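Local coordinates for cytolethal distending toxin protein C (Haemophilus ducreyi, PDB 1SR4) that forms a lectin-like subunit of the tripartite cytolethal distending toxin, a bacterial genotoxin, and probably binds carbohydrate, at residues His45-Asp50 and Gln67-Gly72; Pro17-Leu22 and Leu147-Pro152. All coordinates share one frame; numbering follows the deposited sequence.

Overall arrangement
Both interactions belong to one antiparallel sheet, in which strand 46-50 lies between strand 64-69, its partner in interaction 1, and strand 19-24, which is held in interaction 2 by the end of strand 144-147. Their centres are about 10 Å apart. Interaction 1 is a three-pair antiparallel pairing with one apolar face and one mixed, partly exposed face that carries a salt bridge. Interaction 2 is smaller but buried, a single bridge followed by an extended Pro-Pro segment, and both other toxin subunits, A and B, pack against it. His45 and Trp46 join the two: His45 NE2 bonds to the Phe150 carbonyl, and Trp46 pairs with Ile20 through the backbone.

Interaction 1 (His45-Asp50 and Gln67-Gly72); sequences HWELID and QFKVVG
Trp46, Leu48 and Phe68 make the apolar centre, on the buried face of a two-stranded antiparallel ladder. Leu48 and Phe68 form a non-hydrogen-bonded pair and run alongside each other in the same direction; with Leu48 CG anti to its backbone N (chi1 -176°), CD1 settles 3.6 Å from Phe68 CE1. Trp46 crosses Phe68 at about a right angle, CE3 of its six-membered ring 3.8 Å from Phe68 CB, while CZ3 reaches Val70 CG2. A broad indole suits this place because it touches both Phe68 and Val70, and its one polar atom, NE1, is satisfied by the carbonyl of Val31.

The backbones are joined by paired bonds at Glu47-Lys69 and Ile49-Gln67. The shortest runs from Glu47 N to Lys69 O, 2.7 Å, and the straightest from Ile49 N to Gln67 O, 178° at the hydrogen. On the other face Ile49 holds CG1 between its two backbone bonds, and this, with a chi2 of 90°, brings CD1 obliquely across the Gln67 chain, a close contact of 2.9 Å to Gln67 OE1. Gln67 NE2 turns to Thr93 and the Cys87 carbonyl.

Farther out, Glu47 and Lys69 are long enough to stay paired at the partly exposed edge. Lys69 bends at chi4, so NZ meets Glu47 OE1 at 3.0 Å from above the carboxylate plane in a salt bridge, and also donates to the carbonyls of Val70 and Ala73. One water links Glu47 OE2 to Gly72 N; another bridges His45 O and Val71 N. The arrangement is that of an antiparallel strand pair with an apolar face and a mixed one, here within the ricin-type beta-trefoil fold of the CdtA/CdtC family.

Interaction 2 (Pro17-Leu22 and Leu147-Pro152); sequences PPRISL and LPPFGP
Ser21, Pro149 and Leu147 have the most surface buried here, and each contributes differently. Ser21 and Leu147 form a hydrogen-bonded antiparallel pair: Leu147 N points nearly along the C=O axis of Ser21, 3.0 Å from Ser21 O, whereas Ser21 N reaches Leu147 O from above the carbonyl plane, at 2.9 Å. Pro148 and Pro149, which have no N-H, cannot continue the ladder as donors, and the chain leaves the strand direction. The hydroxyl of Ser21, set beside its own backbone N, takes up the next amide: Phe150 N donates to Ser21 OG at 2.9 Å and 170°, almost straight. OG also bonds to the carbonyl of Thr44, so this small polar side chain ties the Pro-Pro segment to a third one. Pro149 crosses the Arg19 chain at about a right angle, its CB 3.7 Å from Arg19 CG; Arg19 bends at chi2 and chi3, and its guanidinium NH1 bonds to His45 ND1. Leu147 meets Ser21 mainly through its backbone, while its side chain packs on Met64 of subunit A and Arg245 of subunit B. The site is a single antiparallel bridge at the end of this chain's outermost strand, placed at the junction of the three toxin subunits.

Interaction 1 (His45-Asp50 and Gln67-Gly72)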
loop_
_atom_site.group_PDB
_atom_site.type_symbol
_atom_site.label_atom_id
_atom_site.label_comp_id
_atom_site.label_asym_id
_atom_site.label_seq_id
_atom_site.Cartn_x
_atom_site.Cartn_y
_atom_site.Cartn_z
ATOM N N HIS C 45 17.982 1.040 -10.240
ATOM C CA HIS C 45 16.613 1.517 -10.469
ATOM C C HIS C 45 15.975 0.997 -11.752
ATOM O O HIS C 45 16.653 0.812 -12.769
ATOM C CB HIS C 45 16.564 3.053 -10.557
ATOM C CG HIS C 45 16.864 3.759 -9.273
ATOM N ND1 HIS C 45 16.380 5.018 -8.995
ATOM C CD2 HIS C 45 17.618 3.402 -8.206
ATOM C CE1 HIS C 45 16.826 5.411 -7.813
ATOM N NE2 HIS C 45 17.580 4.449 -7.314
ATOM N N TRP C 46 14.662 0.795 -11.682
ATOM C CA TRP C 46 13.843 0.359 -12.807
ATOM C C TRP C 46 12.519 1.083 -12.712
ATOM O O TRP C 46 12.069 1.438 -11.610
ATOM C CB TRP C 46 13.534 -1.137 -12.748
ATOM C CG TRP C 46 14.741 -2.006 -12.725
ATOM C CD1 TRP C 46 15.371 -2.509 -11.627
ATOM C CD2 TRP C 46 15.462 -2.489 -13.862
ATOM N NE1 TRP C 46 16.443 -3.284 -12.015
ATOM C CE2 TRP C 46 16.516 -3.287 -13.382
ATOM C CE3 TRP C 46 15.309 -2.327 -15.243
ATOM C CZ2 TRP C 46 17.425 -3.924 -14.237
ATOM C CZ3 TRP C 46 16.198 -2.957 -16.087
ATOM C CH2 TRP C 46 17.246 -3.750 -15.582
ATOM N N GLU C 47 11.905 1.305 -13.867
ATOM C CA GLU C 47 10.586 1.908 -13.935
ATOM C C GLU C 47 9.675 0.719 -14.193
ATOM O O GLU C 47 9.949 -0.107 -15.076
ATOM C CB GLU C 47 10.496 2.900 -15.095
ATOM C CG GLU C 47 11.457 4.073 -14.927
ATOM C CD GLU C 47 11.472 4.996 -16.127
ATOM O OE1 GLU C 47 11.093 4.544 -17.234
ATOM O OE2 GLU C 47 11.881 6.166 -15.963
ATOM N N LEU C 48 8.599 0.621 -13.422
ATOM C CA LEU C 48 7.691 -0.492 -13.581
ATOM C C LEU C 48 6.587 -0.094 -14.541
ATOM O O LEU C 48 5.822 0.801 -14.241
ATOM C CB LEU C 48 7.099 -0.881 -12.218
ATOM C CG LEU C 48 6.191 -2.119 -12.201
ATOM C CD1 LEU C 48 7.043 -3.365 -12.474
ATOM C CD2 LEU C 48 5.492 -2.252 -10.832
ATOM N N ILE C 49 6.500 -0.749 -15.696
ATOM C CA ILE C 49 5.451 -0.406 -16.648
ATOM C C ILE C 49 4.620 -1.637 -17.002
ATOM O O ILE C 49 5.150 -2.738 -17.123
ATOM C CB ILE C 49 6.047 0.233 -17.934
ATOM C CG1 ILE C 49 6.943 -0.762 -18.658
ATOM C CG2 ILE C 49 6.876 1.472 -17.581
ATOM C CD1 ILE C 49 6.191 -1.604 -19.664
ATOM N N ASP C 50 3.313 -1.461 -17.155
ATOM C CA ASP C 50 2.451 -2.595 -17.474
ATOM C C ASP C 50 2.439 -2.892 -18.960
ATOM O O ASP C 50 2.345 -1.979 -19.770
ATOM C CB ASP C 50 1.014 -2.331 -17.014
ATOM C CG ASP C 50 0.898 -2.221 -15.506
ATOM O OD1 ASP C 50 1.914 -2.444 -14.817
ATOM O OD2 ASP C 50 -0.202 -1.916 -15.009
ATOM N N GLN C 67 7.109 -4.905 -17.598
ATOM C CA GLN C 67 8.465 -4.826 -18.105
ATOM C C GLN C 67 9.178 -3.984 -17.056
ATOM O O GLN C 67 8.553 -3.161 -16.393
ATOM C CB GLN C 67 8.526 -4.118 -19.461
ATOM C CG GLN C 67 7.898 -4.890 -20.616
ATOM C CD GLN C 67 7.943 -4.090 -21.906
ATOM O OE1 GLN C 67 7.424 -2.979 -21.963
ATOM N NE2 GLN C 67 8.572 -4.646 -22.942
ATOM N N PHE C 68 10.474 -4.208 -16.890
ATOM C CA PHE C 68 11.267 -3.429 -15.956
ATOM C C PHE C 68 12.137 -2.582 -16.884
ATOM O O PHE C 68 13.036 -3.099 -17.549
ATOM C CB PHE C 68 12.108 -4.357 -15.080
ATOM C CG PHE C 68 11.281 -5.337 -14.283
ATOM C CD1 PHE C 68 10.478 -4.900 -13.236
ATOM C CD2 PHE C 68 11.249 -6.687 -14.630
ATOM C CE1 PHE C 68 9.648 -5.797 -12.545
ATOM C CE2 PHE C 68 10.423 -7.583 -13.944
ATOM C CZ PHE C 68 9.625 -7.136 -12.906
ATOM N N LYS C 69 11.854 -1.284 -16.927
ATOM C CA LYS C 69 12.557 -0.353 -17.804
ATOM C C LYS C 69 13.642 0.482 -17.139
ATOM O O LYS C 69 13.497 0.945 -16.007
ATOM C CB LYS C 69 11.530 0.579 -18.462
ATOM C CG LYS C 69 12.104 1.625 -19.413
ATOM C CD LYS C 69 11.011 2.605 -19.841
ATOM C CE LYS C 69 11.585 3.813 -20.594
ATOM N NZ LYS C 69 12.632 4.510 -19.786
ATOM N N VAL C 70 14.728 0.675 -17.873
ATOM C CA VAL C 70 15.861 1.462 -17.420
ATOM C C VAL C 70 15.450 2.928 -17.412
ATOM O O VAL C 70 14.738 3.393 -18.304
ATOM C CB VAL C 70 17.077 1.301 -18.381
ATOM C CG1 VAL C 70 18.206 2.246 -17.981
ATOM C CG2 VAL C 70 17.573 -0.150 -18.352
ATOM N N VAL C 71 15.896 3.655 -16.404
ATOM C CA VAL C 71 15.574 5.070 -16.331
ATOM C C VAL C 71 16.285 5.816 -17.469
ATOM O O VAL C 71 17.492 5.673 -17.646
ATOM C CB VAL C 71 16.047 5.674 -14.993
ATOM C CG1 VAL C 71 15.834 7.188 -14.991
ATOM C CG2 VAL C 71 15.280 5.023 -13.827
ATOM N N GLY C 72 15.532 6.597 -18.234
ATOM C CA GLY C 72 16.122 7.376 -19.316
ATOM C C GLY C 72 16.513 6.652 -20.606
ATOM O O GLY C 72 17.159 7.251 -21.473
HETATM O O HOH W 1 17.750 2.639 -14.321
HETATM O O HOH W 2 12.740 7.402 -17.988
#

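Interaction 2 (Pro17-Leu22 and Leu147-Pro152)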
loop_
_atom_site.group_PDB
_atom_site.type_symbol
_atom_site.label_atom_id
_atom_site.label_comp_id
_atom_site.label_asym_id
_atom_site.label_seq_id
_atom_site.Cartn_x
_atom_site.Cartn_y
_atom_site.Cartn_z
ATOM N N PRO C 17 5.551 6.345 -14.734
ATOM C CA PRO C 17 5.666 5.041 -14.064
ATOM C C PRO C 17 6.419 5.107 -12.723
ATOM O O PRO C 17 7.331 5.918 -12.546
ATOM C CB PRO C 17 6.410 4.193 -15.094
ATOM C CG PRO C 17 5.992 4.816 -16.419
ATOM C CD PRO C 17 6.132 6.289 -16.086
ATOM N N PRO C 18 6.041 4.250 -11.764
ATOM C CA PRO C 18 6.699 4.233 -10.458
ATOM C C PRO C 18 8.130 3.698 -10.552
ATOM O O PRO C 18 8.433 2.834 -11.385
ATOM C CB PRO C 18 5.797 3.320 -9.626
ATOM C CG PRO C 18 5.252 2.379 -10.627
ATOM C CD PRO C 18 4.962 3.245 -11.825
ATOM N N ARG C 19 8.997 4.220 -9.691
ATOM C CA ARG C 19 10.394 3.823 -9.635
ATOM C C ARG C 19 10.546 2.743 -8.555
ATOM O O ARG C 19 9.969 2.868 -7.482
ATOM C CB ARG C 19 11.253 5.030 -9.261
ATOM C CG ARG C 19 12.743 4.805 -9.403
ATOM C CD ARG C 19 13.138 4.854 -10.870
ATOM N NE ARG C 19 12.914 6.186 -11.431
ATOM C CZ ARG C 19 13.762 7.201 -11.303
ATOM N NH1 ARG C 19 14.903 7.048 -10.630
ATOM N NH2 ARG C 19 13.476 8.374 -11.860
ATOM N N ILE C 20 11.318 1.692 -8.831
ATOM C CA ILE C 20 11.519 0.626 -7.852
ATOM C C ILE C 20 12.927 0.048 -7.957
ATOM O O ILE C 20 13.689 0.375 -8.884
ATOM C CB ILE C 20 10.591 -0.590 -8.130
ATOM C CG1 ILE C 20 11.034 -1.241 -9.450
ATOM C CG2 ILE C 20 9.117 -0.156 -8.216
ATOM C CD1 ILE C 20 10.413 -2.605 -9.753
ATOM N N SER C 21 13.268 -0.795 -6.986
ATOM C CA SER C 21 14.492 -1.568 -7.053
ATOM C C SER C 21 13.883 -2.969 -6.897
ATOM O O SER C 21 12.923 -3.150 -6.148
ATOM C CB SER C 21 15.478 -1.266 -5.924
ATOM O OG SER C 21 16.399 -0.252 -6.322
ATOM N N LEU C 22 14.407 -3.931 -7.643
ATOM C CA LEU C 22 13.916 -5.301 -7.609
ATOM C C LEU C 22 14.956 -6.132 -6.881
ATOM O O LEU C 22 16.084 -6.246 -7.350
ATOM C CB LEU C 22 13.741 -5.799 -9.046
ATOM C CG LEU C 22 13.150 -7.187 -9.305
ATOM C CD1 LEU C 22 11.765 -7.313 -8.675
ATOM C CD2 LEU C 22 13.057 -7.392 -10.823
ATOM N N LEU C 147 10.549 -3.090 -4.266
ATOM C CA LEU C 147 10.780 -2.115 -3.204
ATOM C C LEU C 147 11.192 -0.708 -3.616
ATOM O O LEU C 147 11.447 -0.440 -4.790
ATOM C CB LEU C 147 11.855 -2.700 -2.265
ATOM C CG LEU C 147 11.492 -4.048 -1.609
ATOM C CD1 LEU C 147 12.730 -4.773 -1.095
ATOM C CD2 LEU C 147 10.521 -3.800 -0.460
ATOM N N PRO C 148 11.258 0.219 -2.636
ATOM C CA PRO C 148 11.661 1.592 -2.962
ATOM C C PRO C 148 13.039 1.518 -3.645
ATOM O O PRO C 148 13.837 0.617 -3.371
ATOM C CB PRO C 148 11.713 2.274 -1.588
ATOM C CG PRO C 148 10.632 1.531 -0.793
ATOM C CD PRO C 148 10.897 0.090 -1.207
ATOM N N PRO C 149 13.331 2.463 -4.549
ATOM C CA PRO C 149 14.615 2.462 -5.252
ATOM C C PRO C 149 15.804 2.789 -4.363
ATOM O O PRO C 149 15.772 3.761 -3.592
ATOM C CB PRO C 149 14.391 3.481 -6.357
ATOM C CG PRO C 149 13.420 4.473 -5.711
ATOM C CD PRO C 149 12.445 3.534 -5.053
ATOM N N PHE C 150 16.852 1.968 -4.460
ATOM C CA PHE C 150 18.051 2.163 -3.656
ATOM C C PHE C 150 18.718 3.515 -3.931
ATOM O O PHE C 150 18.808 3.971 -5.079
ATOM C CB PHE C 150 19.084 1.062 -3.946
ATOM C CG PHE C 150 20.457 1.372 -3.403
ATOM C CD1 PHE C 150 20.752 1.155 -2.055
ATOM C CD2 PHE C 150 21.425 1.977 -4.222
ATOM C CE1 PHE C 150 21.989 1.542 -1.513
ATOM C CE2 PHE C 150 22.668 2.372 -3.704
ATOM C CZ PHE C 150 22.956 2.157 -2.342
ATOM N N GLY C 151 19.224 4.139 -2.876
ATOM C CA GLY C 151 19.909 5.404 -3.059
ATOM C C GLY C 151 19.476 6.447 -2.057
ATOM O O GLY C 151 18.881 6.123 -1.027
ATOM N N PRO C 152 19.778 7.720 -2.332
ATOM C CA PRO C 152 19.412 8.824 -1.444
ATOM C C PRO C 152 17.933 9.119 -1.530
ATOM O O PRO C 152 17.261 8.717 -2.476
ATOM C CB PRO C 152 20.257 9.972 -1.971
ATOM C CG PRO C 152 20.276 9.705 -3.452
ATOM C CD PRO C 152 20.514 8.206 -3.514
#